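Local coordinates for sulfate transporter 4.1, chloroplastic (Arabidopsis thaliana, PDB 7LHV), which transports sulfate across the membrane together with protons and may help regulate sulfate assimilation, at residues P124-G127 with L128-S131; S394-N397 with N398-A402. One frame throughout, in Å; residues are numbered along the deposited sequence.

Interaction 1. Residues P124-G127 with L128-S131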
loop_
_atom_site.group_PDB
_atom_site.type_symbol
_atom_site.label_atom_id
_atom_site.label_comp_id
_atom_site.label_asym_id
_atom_site.label_seq_id
_atom_site.Cartn_x
_atom_site.Cartn_y
_atom_site.Cartn_z
ATOM N N PRO A 124 -18.443 12.030 33.219
ATOM C CA PRO A 124 -19.011 10.676 33.090
ATOM C C PRO A 124 -20.352 10.621 32.381
ATOM O O PRO A 124 -20.631 9.637 31.688
ATOM C CB PRO A 124 -19.133 10.212 34.547
ATOM C CG PRO A 124 -18.178 11.063 35.307
ATOM C CD PRO A 124 -18.181 12.387 34.621
ATOM N N ILE A 125 -21.190 11.650 32.527
ATOM C CA ILE A 125 -22.539 11.599 31.970
ATOM C C ILE A 125 -22.499 11.399 30.462
ATOM O O ILE A 125 -23.376 10.740 29.892
ATOM C CB ILE A 125 -23.326 12.866 32.358
ATOM C CG1 ILE A 125 -24.773 12.768 31.883
ATOM C CG2 ILE A 125 -22.664 14.114 31.796
ATOM C CD1 ILE A 125 -25.538 11.639 32.524
ATOM N N TYR A 126 -21.475 11.932 29.795
ATOM C CA TYR A 126 -21.403 11.824 28.344
ATOM C C TYR A 126 -21.178 10.396 27.876
ATOM O O TYR A 126 -21.335 10.118 26.683
ATOM C CB TYR A 126 -20.317 12.753 27.804
ATOM C CG TYR A 126 -20.801 14.175 27.707
ATOM C CD1 TYR A 126 -21.429 14.638 26.563
ATOM C CD2 TYR A 126 -20.671 15.045 28.777
ATOM C CE1 TYR A 126 -21.894 15.931 26.481
ATOM C CE2 TYR A 126 -21.130 16.339 28.702
ATOM C CZ TYR A 126 -21.740 16.778 27.553
ATOM O OH TYR A 126 -22.199 18.072 27.474
ATOM N N GLY A 127 -20.800 9.486 28.774
ATOM C CA GLY A 127 -20.837 8.077 28.425
ATOM C C GLY A 127 -22.257 7.574 28.240
ATOM O O GLY A 127 -22.567 6.901 27.254
ATOM N N LEU A 128 -23.146 7.926 29.174
ATOM C CA LEU A 128 -24.527 7.462 29.093
ATOM C C LEU A 128 -25.206 7.974 27.833
ATOM O O LEU A 128 -25.930 7.230 27.163
ATOM C CB LEU A 128 -25.303 7.893 30.335
ATOM C CG LEU A 128 -24.835 7.285 31.655
ATOM C CD1 LEU A 128 -25.714 7.760 32.793
ATOM C CD2 LEU A 128 -24.832 5.771 31.571
ATOM N N TYR A 129 -24.980 9.245 27.493
ATOM C CA TYR A 129 -25.464 9.769 26.221
ATOM C C TYR A 129 -24.970 8.906 25.069
ATOM O O TYR A 129 -25.744 8.524 24.184
ATOM C CB TYR A 129 -25.005 11.216 26.035
ATOM C CG TYR A 129 -25.530 12.196 27.060
ATOM C CD1 TYR A 129 -26.653 11.910 27.820
ATOM C CD2 TYR A 129 -24.905 13.418 27.255
ATOM C CE1 TYR A 129 -27.131 12.808 28.751
ATOM C CE2 TYR A 129 -25.377 14.323 28.182
ATOM C CZ TYR A 129 -26.490 14.013 28.927
ATOM O OH TYR A 129 -26.965 14.913 29.853
ATOM N N SER A 130 -23.685 8.547 25.093
ATOM C CA SER A 130 -23.103 7.731 24.037
ATOM C C SER A 130 -23.684 6.328 23.993
ATOM O O SER A 130 -23.438 5.607 23.023
ATOM C CB SER A 130 -21.586 7.658 24.203
ATOM O OG SER A 130 -20.996 6.965 23.119
ATOM N N SER A 131 -24.426 5.917 25.020
ATOM C CA SER A 131 -25.135 4.650 24.999
ATOM C C SER A 131 -26.631 4.806 24.784
ATOM O O SER A 131 -27.315 3.801 24.583
ATOM C CB SER A 131 -24.901 3.883 26.308
ATOM O OG SER A 131 -23.531 3.584 26.488
#
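Tyr126 and Tyr129 meet as a T-shaped aromatic pair near the start of helix 125-141, a predicted membrane-spanning helix within the sulfate permease part of this SLC26 transporter. The ring planes stand at 82°, and Tyr129 presents its CD2-CE2 edge to one face of Tyr126, with Tyr129 CD2 3.7 Å from Tyr126 CD1. Ile125 works on the same ring from another direction: its CG1 lies over a face of Tyr129 in a CH-pi contact, 3.6 Å from Tyr129 CZ. That branch gets there because CG1 is anti to the backbone N (chi1 -175°), and its terminal CD1 goes on to touch Leu128 CD1 at 3.9 Å, the two side chains crossing at about a right angle. Leu419 of helix 406-426 packs on Ile125, Leu128 and Tyr129 alike. With an alanine at Tyr129, the face of Tyr126 would probably lose its edge-on partner and Ile125 CG1 the ring face it packs on, leaving a gap towards Pro319 and Leu419. Backbone bonds of the helix join the same residues: Tyr129 N reaches Ile125 O at 3.3 Å. At the next residue, Ser130 N bonds to Tyr126 O at 3.2 Å, while Ser130 OG is hydrogen-bonded to Tyr385 O.

Interaction 2. Residues S394-N397 with N398-A402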
loop_
_atom_site.group_PDB
_atom_site.type_symbol
_atom_site.label_atom_id
_atom_site.label_comp_id
_atom_site.label_asym_id
_atom_site.label_seq_id
_atom_site.Cartn_x
_atom_site.Cartn_y
_atom_site.Cartn_z
ATOM N N SER A 394 -20.775 -7.446 23.513
ATOM C CA SER A 394 -21.344 -8.305 22.478
ATOM C C SER A 394 -21.257 -9.769 22.877
ATOM O O SER A 394 -22.200 -10.534 22.657
ATOM C CB SER A 394 -20.639 -8.076 21.145
ATOM O OG SER A 394 -20.674 -6.709 20.787
ATOM N N ALA A 395 -20.134 -10.178 23.468
ATOM C CA ALA A 395 -20.041 -11.538 23.983
ATOM C C ALA A 395 -21.114 -11.791 25.031
ATOM O O ALA A 395 -21.937 -12.702 24.883
ATOM C CB ALA A 395 -18.649 -11.788 24.560
ATOM N N VAL A 396 -21.177 -10.930 26.052
ATOM C CA VAL A 396 -22.145 -11.113 27.133
ATOM C C VAL A 396 -23.559 -11.201 26.572
ATOM O O VAL A 396 -24.392 -11.974 27.060
ATOM C CB VAL A 396 -22.008 -9.980 28.164
ATOM C CG1 VAL A 396 -23.205 -9.950 29.093
ATOM C CG2 VAL A 396 -20.727 -10.150 28.953
ATOM N N ASN A 397 -23.844 -10.426 25.528
ATOM C CA ASN A 397 -25.098 -10.579 24.803
ATOM C C ASN A 397 -25.193 -11.958 24.158
ATOM O O ASN A 397 -26.276 -12.550 24.093
ATOM C CB ASN A 397 -25.215 -9.482 23.747
ATOM C CG ASN A 397 -26.639 -9.050 23.510
ATOM O OD1 ASN A 397 -27.488 -9.168 24.389
ATOM N ND2 ASN A 397 -26.910 -8.535 22.319
ATOM N N ASN A 398 -24.067 -12.477 23.660
ATOM C CA ASN A 398 -24.088 -13.744 22.938
ATOM C C ASN A 398 -24.435 -14.913 23.853
ATOM O O ASN A 398 -25.329 -15.705 23.536
ATOM C CB ASN A 398 -22.748 -13.983 22.243
ATOM C CG ASN A 398 -22.831 -15.048 21.173
ATOM O OD1 ASN A 398 -23.649 -14.959 20.259
ATOM N ND2 ASN A 398 -21.989 -16.066 21.283
ATOM N N GLU A 399 -23.752 -15.050 24.997
ATOM C CA GLU A 399 -24.159 -16.170 25.846
ATOM C C GLU A 399 -25.413 -15.876 26.657
ATOM O O GLU A 399 -25.902 -16.774 27.348
ATOM C CB GLU A 399 -23.068 -16.671 26.811
ATOM C CG GLU A 399 -22.658 -15.767 27.962
ATOM C CD GLU A 399 -21.607 -14.769 27.580
ATOM O OE1 GLU A 399 -21.402 -14.571 26.373
ATOM O OE2 GLU A 399 -20.975 -14.191 28.489
ATOM N N SER A 400 -25.945 -14.659 26.596
ATOM C CA SER A 400 -27.257 -14.387 27.171
ATOM C C SER A 400 -28.393 -14.834 26.262
ATOM O O SER A 400 -29.549 -14.489 26.523
ATOM C CB SER A 400 -27.399 -12.896 27.485
ATOM O OG SER A 400 -26.394 -12.476 28.389
ATOM N N GLU A 401 -28.077 -15.590 25.208
ATOM C CA GLU A 401 -29.068 -16.138 24.281
ATOM C C GLU A 401 -29.873 -15.034 23.599
ATOM O O GLU A 401 -31.066 -15.186 23.336
ATOM C CB GLU A 401 -29.998 -17.127 24.988
ATOM C CG GLU A 401 -29.308 -18.382 25.492
ATOM C CD GLU A 401 -28.792 -19.257 24.369
ATOM O OE1 GLU A 401 -29.422 -19.280 23.291
ATOM O OE2 GLU A 401 -27.755 -19.925 24.568
ATOM N N ALA A 402 -29.218 -13.916 23.303
ATOM C CA ALA A 402 -29.873 -12.848 22.562
ATOM C C ALA A 402 -30.137 -13.300 21.133
ATOM O O ALA A 402 -29.242 -13.820 20.460
ATOM C CB ALA A 402 -29.016 -11.586 22.570
#
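Asn397 and Ala402 close a Schellman motif at the C-terminal end of helix 391-399. Backbone bonds define it. Ala402 N returns to Asn397 O in a weak 3.3 Å bond, and inside that loop Glu401 N bonds to Asn398 O at 3.2 Å. The reversal is possible because Glu401 takes a left-handed backbone conformation. Ahead of it the ordinary helical ladder still holds: Asn398 N bonds to Ser394 O, and Glu399 N to Ala395 O at 3.0 Å. Ser400 N is held more loosely, by weak bonds to both Val396 O and Asn397 O.

Side-chain polar contacts add to this ladder. With chi1 at -59°, Ser400 OG lies beside its own backbone N and turns back to donate to Val396 O, although the very short modelled distance should not be taken literally. Glu399 also folds back: its chain bends at chi2 (-85°), laying the carboxylate alongside the helix, with OE2 3.6 Å from Val396 CA. Glu399 OE2 also makes a long, weak ion pair with Arg285 NH1. Asn397 ND2 bonds to Gln146 O, Asn398 OD1 accepts from Asn359 ND2, and Ser394 OG bonds to Ser390 O and Ala148 N, tying the helix to its surroundings.

Van der Waals contact is slight: the Ala402 CB methyl rests against the Asn397 side-chain amide, 3.4 Å from Asn397 OD1.

The chemistry is that of a helix end: carbonyls with no following helical turn to serve them are met instead by Ser400 and by the turning backbone, and the side-chain amides of Asn397 and Asn398 have polar partners elsewhere in the fold.

Both contacts are local, each at one end of a helix of the sulfate permease region, and their nearest atoms are about 12 Å apart. Residues 124-131, at the start of helix 125-141, are almost wholly buried and held mainly by aromatic and aliphatic packing. Residues 394-402, at the C-terminal end of helix 391-399 and the turn after it, are only partly buried, and polar bonds dominate there. The two helices have neighbours in common: helices 91-119 and 406-426 touch both. Their chemistry follows their place: interaction 1 packs rings and branched chains against neighbouring helices and loops, whereas interaction 2 turns the chain out of a helix, leaving Glu401 exposed.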